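Long-range contact in RmpD (Hexulose-6-phosphate synthase) (Streptococcus mutans, PDB 3EXR), which is a TIM-barrel protein of the orotidine 5'-phosphate decarboxylase / HUMPS family: residues 147-158 and 174-185. Residues are numbered along the deposited sequence; the frame is centred on the assembly and turned at random.
Sequences LLAGETWGEKDL and TGGLSVDTLKLF
In Trp153 and Phe185 chi1 puts each ring beside its own backbone N, and there the two rings meet. The first torsion of Trp153 is chi1 -83°, and that of Phe185 falls in the same range. The meeting is edge-to-face, with the ring planes at 66°. Phe185 presents its CZ corner, which sits over one face of the indole, and CZ lies 3.6 Å from Trp153 CE2. Trp153 also makes the one hydrogen bond across the contact. Its NE1 donates to the carbonyl O of Gly175 at 2.8 Å. This O lies close to the plane of the indole, but the bond is bent, with an angle of 147° at the hydrogen, and NE1 sits somewhat off the plane of the Gly175 carbonyl. Bond and ring contact together probably hold the tilt of the buried indole.

Both segments belong to an eight-stranded parallel TIM barrel. Residues 174-185 leave the end of strand 170-174, and residues 147-158 join helix 144-149 to helix 155-167. The contact thus packs the loop after the seventh strand on the connection that follows the sixth. Tyr140 of that sixth strand also touches Trp153, and Phe193 of the eighth strand meets Phe185 edge-to-face.

Leu147 reaches Gly175 and Gly176 with its branch ends: CD1 comes to 3.3 Å from Gly176 N, and CD2 lies near Gly175 CA. A water lies between two carbonyls, 2.8 Å from Gly176 O, with a longer, weak contact to Glu151 O. Thr181 OG1 donates to the same Gly176 O, in the carbonyl plane on a lone pair.

Leu158, on helix 155-167, sets its CD2 3.8 Å from Phe185 CE1. Both methyl branches of Leu184 straddle the hydroxyl of Thr152, with CD1 and CD2 each 3.2 Å from Thr152 OG1.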
loop_
_atom_site.group_PDB
_atom_site.type_symbol
_atom_site.label_atom_id
_atom_site.label_comp_id
_atom_site.label_asym_id
_atom_site.label_seq_id
_atom_site.Cartn_x
_atom_site.Cartn_y
_atom_site.Cartn_z
ATOM N N LEU A 147 -20.269 4.181 7.078
ATOM C CA LEU A 147 -20.104 4.804 5.778
ATOM C C LEU A 147 -21.001 4.113 4.761
ATOM O O LEU A 147 -21.781 4.771 4.068
ATOM C CB LEU A 147 -18.635 4.720 5.331
ATOM C CG LEU A 147 -18.265 5.402 4.011
ATOM C CD1 LEU A 147 -18.900 6.793 3.906
ATOM C CD2 LEU A 147 -16.773 5.498 3.887
ATOM N N LEU A 148 -20.899 2.788 4.691
ATOM C CA LEU A 148 -21.688 2.017 3.727
ATOM C C LEU A 148 -23.200 2.186 3.960
ATOM O O LEU A 148 -23.981 2.211 2.997
ATOM C CB LEU A 148 -21.266 0.537 3.717
ATOM C CG LEU A 148 -19.955 0.122 3.014
ATOM C CD1 LEU A 148 -19.990 -1.365 2.733
ATOM C CD2 LEU A 148 -19.631 0.898 1.712
ATOM N N ALA A 149 -23.595 2.358 5.215
ATOM C CA ALA A 149 -24.997 2.550 5.575
ATOM C C ALA A 149 -25.511 3.993 5.464
ATOM O O ALA A 149 -26.685 4.246 5.634
ATOM C CB ALA A 149 -25.253 2.026 6.942
ATOM N N GLY A 150 -24.633 4.932 5.167
ATOM C CA GLY A 150 -25.099 6.287 4.940
ATOM C C GLY A 150 -25.270 7.045 6.231
ATOM O O GLY A 150 -25.963 8.049 6.295
ATOM N N GLU A 151 -24.619 6.556 7.269
ATOM C CA GLU A 151 -24.799 7.085 8.602
ATOM C C GLU A 151 -24.020 8.361 8.820
ATOM O O GLU A 151 -23.037 8.610 8.157
ATOM C CB GLU A 151 -24.392 6.057 9.628
ATOM C CG GLU A 151 -25.414 5.004 9.842
ATOM C CD GLU A 151 -25.115 4.117 11.026
ATOM O OE1 GLU A 151 -24.619 4.602 12.072
ATOM O OE2 GLU A 151 -25.409 2.930 10.897
ATOM N N THR A 152 -24.479 9.164 9.761
ATOM C CA THR A 152 -23.685 10.260 10.275
ATOM C C THR A 152 -22.399 9.696 10.879
ATOM O O THR A 152 -22.323 8.527 11.205
ATOM C CB THR A 152 -24.454 11.055 11.343
ATOM O OG1 THR A 152 -23.916 12.365 11.469
ATOM C CG2 THR A 152 -24.401 10.353 12.686
ATOM N N TRP A 153 -21.411 10.557 11.033
ATOM C CA TRP A 153 -20.252 10.237 11.844
ATOM C C TRP A 153 -20.654 10.004 13.288
ATOM O O TRP A 153 -21.169 10.889 13.930
ATOM C CB TRP A 153 -19.218 11.351 11.777
ATOM C CG TRP A 153 -18.345 11.261 10.585
ATOM C CD1 TRP A 153 -18.703 11.406 9.297
ATOM C CD2 TRP A 153 -16.938 11.011 10.585
ATOM N NE1 TRP A 153 -17.621 11.255 8.479
ATOM C CE2 TRP A 153 -16.520 11.015 9.247
ATOM C CE3 TRP A 153 -15.999 10.793 11.583
ATOM C CZ2 TRP A 153 -15.203 10.801 8.890
ATOM C CZ3 TRP A 153 -14.698 10.578 11.223
ATOM C CH2 TRP A 153 -14.309 10.582 9.892
ATOM N N GLY A 154 -20.385 8.813 13.802
ATOM C CA GLY A 154 -20.768 8.501 15.160
ATOM C C GLY A 154 -19.854 9.113 16.202
ATOM O O GLY A 154 -18.765 9.559 15.890
ATOM N N GLU A 155 -20.297 9.121 17.451
ATOM C CA GLU A 155 -19.511 9.741 18.497
ATOM C C GLU A 155 -18.160 9.086 18.726
ATOM O O GLU A 155 -17.196 9.756 19.028
ATOM C CB GLU A 155 -20.281 9.849 19.809
ATOM C CG GLU A 155 -21.445 10.792 19.738
ATOM C CD GLU A 155 -21.030 12.234 19.484
ATOM O OE1 GLU A 155 -20.227 12.780 20.258
ATOM O OE2 GLU A 155 -21.492 12.803 18.503
ATOM N N LYS A 156 -18.126 7.765 18.606
ATOM C CA LYS A 156 -16.878 7.022 18.760
ATOM C C LYS A 156 -15.835 7.496 17.745
ATOM O O LYS A 156 -14.699 7.754 18.119
ATOM C CB LYS A 156 -17.089 5.538 18.649
ATOM N N ASP A 157 -16.213 7.636 16.475
ATOM C CA ASP A 157 -15.273 8.135 15.471
ATOM C C ASP A 157 -14.840 9.540 15.823
ATOM O O ASP A 157 -13.651 9.838 15.774
ATOM C CB ASP A 157 -15.869 8.130 14.049
ATOM C CG ASP A 157 -15.767 6.752 13.332
ATOM O OD1 ASP A 157 -14.970 5.887 13.725
ATOM O OD2 ASP A 157 -16.516 6.510 12.362
ATOM N N LEU A 158 -15.801 10.412 16.170
ATOM C CA LEU A 158 -15.463 11.767 16.543
ATOM C C LEU A 158 -14.499 11.822 17.749
ATOM O O LEU A 158 -13.568 12.620 17.769
ATOM C CB LEU A 158 -16.724 12.606 16.747
ATOM C CG LEU A 158 -17.508 12.754 15.437
ATOM C CD1 LEU A 158 -18.849 13.362 15.738
ATOM C CD2 LEU A 158 -16.793 13.584 14.385
ATOM N N THR A 174 -11.921 11.456 6.086
ATOM C CA THR A 174 -12.491 11.053 4.804
ATOM C C THR A 174 -13.632 10.102 5.020
ATOM O O THR A 174 -13.646 9.363 6.018
ATOM C CB THR A 174 -11.418 10.427 3.900
ATOM O OG1 THR A 174 -11.952 10.253 2.578
ATOM C CG2 THR A 174 -10.976 9.062 4.381
ATOM N N GLY A 175 -14.610 10.141 4.106
ATOM C CA GLY A 175 -15.817 9.316 4.200
ATOM C C GLY A 175 -16.980 10.087 4.791
ATOM O O GLY A 175 -16.811 10.752 5.794
ATOM N N GLY A 176 -18.153 10.025 4.147
ATOM C CA GLY A 176 -19.355 10.608 4.727
ATOM C C GLY A 176 -19.345 12.121 4.700
ATOM O O GLY A 176 -19.994 12.775 5.534
ATOM N N LEU A 177 -18.598 12.705 3.768
ATOM C CA LEU A 177 -18.466 14.147 3.729
ATOM C C LEU A 177 -19.287 14.741 2.606
ATOM O O LEU A 177 -19.173 14.324 1.461
ATOM C CB LEU A 177 -17.016 14.559 3.558
ATOM C CG LEU A 177 -16.043 13.971 4.573
ATOM C CD1 LEU A 177 -14.682 14.517 4.249
ATOM C CD2 LEU A 177 -16.449 14.285 5.993
ATOM N N SER A 178 -20.105 15.718 2.955
ATOM C CA SER A 178 -20.823 16.501 1.965
ATOM C C SER A 178 -21.036 17.885 2.533
ATOM O O SER A 178 -20.832 18.125 3.729
ATOM C CB SER A 178 -22.160 15.837 1.601
ATOM O OG SER A 178 -23.066 15.854 2.695
ATOM N N VAL A 179 -21.455 18.811 1.695
ATOM C CA VAL A 179 -21.622 20.178 2.175
ATOM C C VAL A 179 -22.612 20.219 3.358
ATOM O O VAL A 179 -22.395 20.938 4.335
ATOM C CB VAL A 179 -21.938 21.163 0.979
ATOM C CG1 VAL A 179 -23.262 20.836 0.302
ATOM C CG2 VAL A 179 -21.833 22.621 1.410
ATOM N N ASP A 180 -23.658 19.409 3.296
ATOM C CA ASP A 180 -24.623 19.330 4.386
ATOM C C ASP A 180 -24.096 18.658 5.660
ATOM O O ASP A 180 -24.606 18.923 6.742
ATOM C CB ASP A 180 -25.917 18.648 3.902
ATOM C CG ASP A 180 -26.549 19.372 2.720
ATOM O OD1 ASP A 180 -26.515 20.621 2.694
ATOM O OD2 ASP A 180 -27.080 18.736 1.773
ATOM N N THR A 181 -23.069 17.813 5.563
ATOM C CA THR A 181 -22.542 17.133 6.778
ATOM C C THR A 181 -21.330 17.771 7.433
ATOM O O THR A 181 -20.850 17.280 8.458
ATOM C CB THR A 181 -22.218 15.637 6.541
ATOM O OG1 THR A 181 -20.994 15.492 5.799
ATOM C CG2 THR A 181 -23.332 14.946 5.789
ATOM N N LEU A 182 -20.796 18.831 6.853
ATOM C CA LEU A 182 -19.688 19.495 7.492
ATOM C C LEU A 182 -20.081 19.966 8.897
ATOM O O LEU A 182 -19.297 19.821 9.807
ATOM C CB LEU A 182 -19.159 20.648 6.657
ATOM C CG LEU A 182 -18.333 20.245 5.445
ATOM C CD1 LEU A 182 -18.226 21.418 4.501
ATOM C CD2 LEU A 182 -16.937 19.744 5.858
ATOM N N LYS A 183 -21.303 20.473 9.069
ATOM C CA LYS A 183 -21.752 20.965 10.377
ATOM C C LYS A 183 -21.604 19.935 11.525
ATOM O O LYS A 183 -21.462 20.316 12.677
ATOM C CB LYS A 183 -23.187 21.545 10.301
ATOM C CG LYS A 183 -24.301 20.555 10.043
ATOM C CD LYS A 183 -25.673 21.229 10.077
ATOM C CE LYS A 183 -25.880 22.202 8.913
ATOM N NZ LYS A 183 -25.748 21.582 7.568
ATOM N N LEU A 184 -21.584 18.639 11.205
ATOM C CA LEU A 184 -21.300 17.585 12.208
ATOM C C LEU A 184 -19.993 17.818 12.943
ATOM O O LEU A 184 -19.830 17.404 14.096
ATOM C CB LEU A 184 -21.157 16.209 11.540
ATOM C CG LEU A 184 -22.295 15.692 10.688
ATOM C CD1 LEU A 184 -21.891 14.360 10.028
ATOM C CD2 LEU A 184 -23.522 15.567 11.541
ATOM N N PHE A 185 -19.048 18.420 12.238
ATOM C CA PHE A 185 -17.700 18.621 12.727
ATOM C C PHE A 185 -17.490 19.954 13.429
ATOM O O PHE A 185 -16.364 20.299 13.763
ATOM C CB PHE A 185 -16.721 18.515 11.566
ATOM C CG PHE A 185 -16.595 17.108 11.003
ATOM C CD1 PHE A 185 -15.718 16.198 11.569
ATOM C CD2 PHE A 185 -17.361 16.715 9.912
ATOM C CE1 PHE A 185 -15.591 14.898 11.014
ATOM C CE2 PHE A 185 -17.254 15.438 9.377
ATOM C CZ PHE A 185 -16.379 14.525 9.938
HETATM O O HOH W 1 -21.838 11.573 7.330
#